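Local atomic coordinates of group 3 allergen SMIPP-S Yv6023A04 (Sarcoptes scabiei type hominis, PDB entry 3H7O), a protein that is an inactivated protease paralogue of the peptidase S1 family with a trypsin-like fold, so proteolytic activity is probably lost. Residues F37-A42 / V194-Y199; A41-F46 / E84-D89. The protein carries 3 engineered substitutions. One frame throughout, in Å; residues are numbered along the deposited sequence.

Interaction 1 of 2, residues F37-A42 / V194-Y199; sequences FVLTAA and VGVAAY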
# COMPACT_ATOMS: atom_id res chain seq x y z
N PHE A 37 7.30 10.85 6.02
CA PHE A 37 6.32 10.56 4.97
C PHE A 37 5.98 9.09 4.79
O PHE A 37 6.86 8.22 4.84
CB PHE A 37 6.79 11.13 3.62
CG PHE A 37 6.97 12.63 3.61
CD1 PHE A 37 5.88 13.48 3.44
CD2 PHE A 37 8.24 13.19 3.75
CE1 PHE A 37 6.04 14.86 3.43
CE2 PHE A 37 8.42 14.57 3.74
CZ PHE A 37 7.32 15.41 3.58
N VAL A 38 4.69 8.82 4.58
CA VAL A 38 4.20 7.48 4.27
C VAL A 38 3.43 7.48 2.95
O VAL A 38 2.61 8.36 2.71
CB VAL A 38 3.31 6.91 5.41
CG1 VAL A 38 2.52 5.68 4.94
CG2 VAL A 38 4.16 6.56 6.63
N LEU A 39 3.71 6.48 2.11
CA LEU A 39 3.03 6.31 0.83
C LEU A 39 1.89 5.30 0.96
O LEU A 39 2.10 4.18 1.44
CB LEU A 39 4.02 5.86 -0.25
CG LEU A 39 3.57 5.90 -1.72
CD1 LEU A 39 3.41 7.33 -2.21
CD2 LEU A 39 4.57 5.16 -2.59
N THR A 40 0.70 5.68 0.51
CA THR A 40 -0.47 4.81 0.60
C THR A 40 -1.37 4.95 -0.64
O THR A 40 -0.99 5.59 -1.62
CB THR A 40 -1.26 5.04 1.93
OG1 THR A 40 -2.26 4.03 2.11
CG2 THR A 40 -1.92 6.43 1.97
N ALA A 41 -2.54 4.32 -0.60
CA ALA A 41 -3.52 4.47 -1.66
C ALA A 41 -4.37 5.71 -1.39
O ALA A 41 -4.74 5.97 -0.24
CB ALA A 41 -4.39 3.23 -1.77
N ALA A 42 -4.68 6.47 -2.44
CA ALA A 42 -5.47 7.69 -2.29
C ALA A 42 -6.91 7.45 -1.82
O ALA A 42 -7.44 8.26 -1.05
CB ALA A 42 -5.46 8.50 -3.58
N VAL A 194 8.28 -0.90 -5.69
CA VAL A 194 7.92 -0.84 -7.11
C VAL A 194 6.42 -0.61 -7.32
O VAL A 194 6.02 -0.09 -8.36
CB VAL A 194 8.41 -2.09 -7.90
CG1 VAL A 194 9.92 -2.23 -7.77
CG2 VAL A 194 7.71 -3.36 -7.41
N GLY A 195 5.62 -0.96 -6.33
CA GLY A 195 4.18 -0.80 -6.42
C GLY A 195 3.49 -0.41 -5.12
O GLY A 195 4.03 -0.63 -4.03
N VAL A 196 2.32 0.19 -5.26
CA VAL A 196 1.38 0.41 -4.16
C VAL A 196 0.10 -0.30 -4.59
O VAL A 196 -0.45 0.02 -5.65
CB VAL A 196 1.08 1.92 -3.94
CG1 VAL A 196 0.02 2.11 -2.87
CG2 VAL A 196 2.35 2.67 -3.57
N ALA A 197 -0.36 -1.26 -3.79
CA ALA A 197 -1.53 -2.05 -4.17
C ALA A 197 -2.77 -1.18 -4.40
O ALA A 197 -3.08 -0.28 -3.61
CB ALA A 197 -1.82 -3.13 -3.14
N ALA A 198 -3.45 -1.44 -5.51
CA ALA A 198 -4.76 -0.88 -5.78
C ALA A 198 -5.78 -1.95 -5.40
O ALA A 198 -5.42 -3.12 -5.23
CB ALA A 198 -4.88 -0.51 -7.25
N TYR A 199 -7.04 -1.54 -5.24
CA TYR A 199 -8.11 -2.51 -5.04
C TYR A 199 -9.41 -2.04 -5.69
O TYR A 199 -9.88 -0.93 -5.44
CB TYR A 199 -8.33 -2.82 -3.55
CG TYR A 199 -9.34 -3.94 -3.33
CD1 TYR A 199 -8.94 -5.27 -3.35
CD2 TYR A 199 -10.69 -3.66 -3.13
CE1 TYR A 199 -9.86 -6.30 -3.16
CE2 TYR A 199 -11.61 -4.67 -2.93
CZ TYR A 199 -11.19 -5.99 -2.95
OH TYR A 199 -12.11 -6.99 -2.76

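Interaction 2 of 2, residues A41-F46 / E84-D89; sequences AAHCVF and ETMEND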
# COMPACT_ATOMS: atom_id res chain seq x y z
N ALA A 41 -2.54 4.32 -0.60
CA ALA A 41 -3.52 4.47 -1.66
C ALA A 41 -4.37 5.71 -1.39
O ALA A 41 -4.74 5.97 -0.24
CB ALA A 41 -4.39 3.23 -1.77
N ALA A 42 -4.68 6.47 -2.44
CA ALA A 42 -5.47 7.69 -2.29
C ALA A 42 -6.91 7.45 -1.82
O ALA A 42 -7.44 8.26 -1.05
CB ALA A 42 -5.46 8.50 -3.58
N HIS A 43 -7.54 6.36 -2.25
CA HIS A 43 -8.97 6.19 -1.95
C HIS A 43 -9.27 6.01 -0.45
O HIS A 43 -10.38 6.30 -0.00
CB HIS A 43 -9.65 5.12 -2.84
CG HIS A 43 -9.29 3.71 -2.51
ND1 HIS A 43 -9.84 3.02 -1.45
CD2 HIS A 43 -8.46 2.83 -3.14
CE1 HIS A 43 -9.36 1.79 -1.43
NE2 HIS A 43 -8.53 1.65 -2.44
N CYS A 44 -8.27 5.56 0.30
CA CYS A 44 -8.37 5.40 1.75
C CYS A 44 -8.37 6.73 2.51
O CYS A 44 -8.96 6.84 3.59
CB CYS A 44 -7.22 4.53 2.27
SG CYS A 44 -7.03 2.90 1.49
N VAL A 45 -7.72 7.75 1.94
CA VAL A 45 -7.41 8.97 2.69
C VAL A 45 -7.83 10.30 2.05
O VAL A 45 -7.85 11.33 2.73
CB VAL A 45 -5.88 9.05 3.06
CG1 VAL A 45 -5.47 7.87 3.94
CG2 VAL A 45 -5.01 9.11 1.80
N PHE A 46 -8.19 10.27 0.77
CA PHE A 46 -8.42 11.51 0.01
C PHE A 46 -9.46 12.46 0.63
O PHE A 46 -9.34 13.67 0.50
CB PHE A 46 -8.77 11.22 -1.46
CG PHE A 46 -10.20 10.83 -1.69
CD1 PHE A 46 -11.10 11.75 -2.23
CD2 PHE A 46 -10.65 9.55 -1.37
CE1 PHE A 46 -12.43 11.40 -2.44
CE2 PHE A 46 -11.98 9.19 -1.58
CZ PHE A 46 -12.87 10.12 -2.12
N GLU A 84 -14.10 8.64 -9.36
CA GLU A 84 -14.97 7.75 -10.14
C GLU A 84 -14.27 6.47 -10.64
O GLU A 84 -14.86 5.39 -10.64
CB GLU A 84 -15.58 8.52 -11.32
CG GLU A 84 -16.64 7.76 -12.12
N THR A 85 -13.01 6.61 -11.04
CA THR A 85 -12.27 5.53 -11.69
C THR A 85 -11.13 5.01 -10.84
O THR A 85 -10.57 3.95 -11.13
CB THR A 85 -11.66 6.01 -13.02
OG1 THR A 85 -10.86 7.18 -12.77
CG2 THR A 85 -12.74 6.36 -14.03
N MET A 86 -10.79 5.76 -9.79
CA MET A 86 -9.61 5.52 -8.96
C MET A 86 -8.29 5.59 -9.75
O MET A 86 -7.32 4.92 -9.42
CB MET A 86 -9.73 4.23 -8.14
CG MET A 86 -10.84 4.28 -7.10
SD MET A 86 -10.71 2.97 -5.88
CE MET A 86 -11.21 1.56 -6.85
N GLU A 87 -8.28 6.42 -10.79
CA GLU A 87 -7.05 6.77 -11.49
C GLU A 87 -6.17 7.57 -10.53
O GLU A 87 -6.68 8.39 -9.76
CB GLU A 87 -7.36 7.59 -12.75
CG GLU A 87 -6.27 7.56 -13.80
CD GLU A 87 -6.59 8.37 -15.05
OE1 GLU A 87 -7.78 8.52 -15.41
OE2 GLU A 87 -5.63 8.87 -15.69
N ASN A 88 -4.86 7.32 -10.57
CA ASN A 88 -3.90 7.97 -9.67
C ASN A 88 -4.21 7.69 -8.19
O ASN A 88 -4.30 8.61 -7.38
CB ASN A 88 -3.82 9.48 -9.92
CG ASN A 88 -3.47 9.81 -11.36
OD1 ASN A 88 -2.57 9.22 -11.95
ND2 ASN A 88 -4.19 10.77 -11.94
N ASP A 89 -4.37 6.41 -7.88
CA ASP A 89 -4.75 5.97 -6.54
C ASP A 89 -3.52 5.85 -5.64
O ASP A 89 -3.15 4.76 -5.20
CB ASP A 89 -5.51 4.65 -6.62
CG ASP A 89 -6.33 4.36 -5.38
OD1 ASP A 89 -6.30 5.17 -4.43
OD2 ASP A 89 -6.99 3.31 -5.36

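Interaction 1 of 2, residues F37-A42 / V194-Y199
Leu39 lays its CD2 methyl against one branch of Val196, with CD2 to Val196 CG2 at 3.5 Å, closer than usual for two carbons. This is packing between the two halves of a trypsin-like fold: strand 37-40 belongs to the closed six-stranded N-terminal barrel, and strand 192-197 to the second antiparallel sheet. No hydrogen bond passes between the segments, and the closest CA pair, Thr40 to Val196, stands 6.7 Å apart, so the strands face each other through side chains rather than as sheet neighbours. Both CB atoms point across the gap, and the two branched side chains cross obliquely. Leu39 CG lies anti to its backbone N (chi1 -168°), and CG itself is 3.9 Å from Val196 CG2.

Val196 is the larger contributor, giving 68 of the 150 Å² buried in total. Its CG1, anti to the backbone N (chi1 175°), takes a different target from CG2: it reaches the peptide after Thr40, lying 3.8 Å from Thr40 O. The fork thus meets a side chain with one methyl and backbone with the other. Thr40 turns its own CB away, and its OG1 is hydrogen-bonded to Gly29 O. Leu39 also touches Ile92 of strand 91-95 in its barrel and Ile221 of the C-terminal helix 218-225. Just before Val196 the strand carries a classic beta bulge, Val194 and Gly195 lying opposite the one residue Thr187. Past the end of strand 37-40, Ala41 N still lies near Val196 CG1, and Ala41 CB is 4.2 Å from Ala197 O.

Interaction 2 of 2, residues A41-F46 / E84-D89
Ala41 meets Asp89 with its CA, a CH-O contact to Asp89 O at 3.6 Å, and with its CB, near OD1. At Ala42 the CB methyl faces the other segment and rests 3.5 Å from Asp89 OD1; the CA atoms of this pair are the nearest across the contact. The same carboxylate oxygen takes a hydrogen bond from His43 N, 2.8 Å from N to OD1, received on the syn lone pair with an angle of 147° at the hydrogen. By family sequence pattern, His43 and Asp89 correspond to the histidine and aspartate of the S1 catalytic triad, while Ala183, which touches His43, occupies the position expected for the nucleophilic serine. The imidazole and carboxylate planes are 48° apart; the imidazole is probably turned over in the model, so which ring atom faces Asp89 OD2 is doubtful, as is the overly close modelled approach there. Met86 brings its sulfur to the ring obliquely, with SD 4.0 Å from the His43 ring centroid and 36° off the normal. Beyond His43, Cys44 forms a disulfide with Cys28. Val45 N and Phe46 N then both donate to Ala42 O, at 3.0 and 2.8 Å respectively, closing the short helical turn.

From the N terminus, the chain runs through strand 37-40 straight into the short helix 42-45, so both interactions start from one stretch and share Ala41 and Ala42. Interaction 2 closes first: after the 37 residues between its segments, 84-89 returns to 41-46, tying the loop before strand 91-95 to the helical turn within the N-terminal barrel region. Interaction 1 closes far later, across 151 intervening residues that include this whole shorter loop, and joins the barrel to the second sheet. Their centres lie 10 Å apart. They also pack together, with Thr40 CG2 4.1 Å from Val45 CG2, while Tyr199 O approaches Met86 CE.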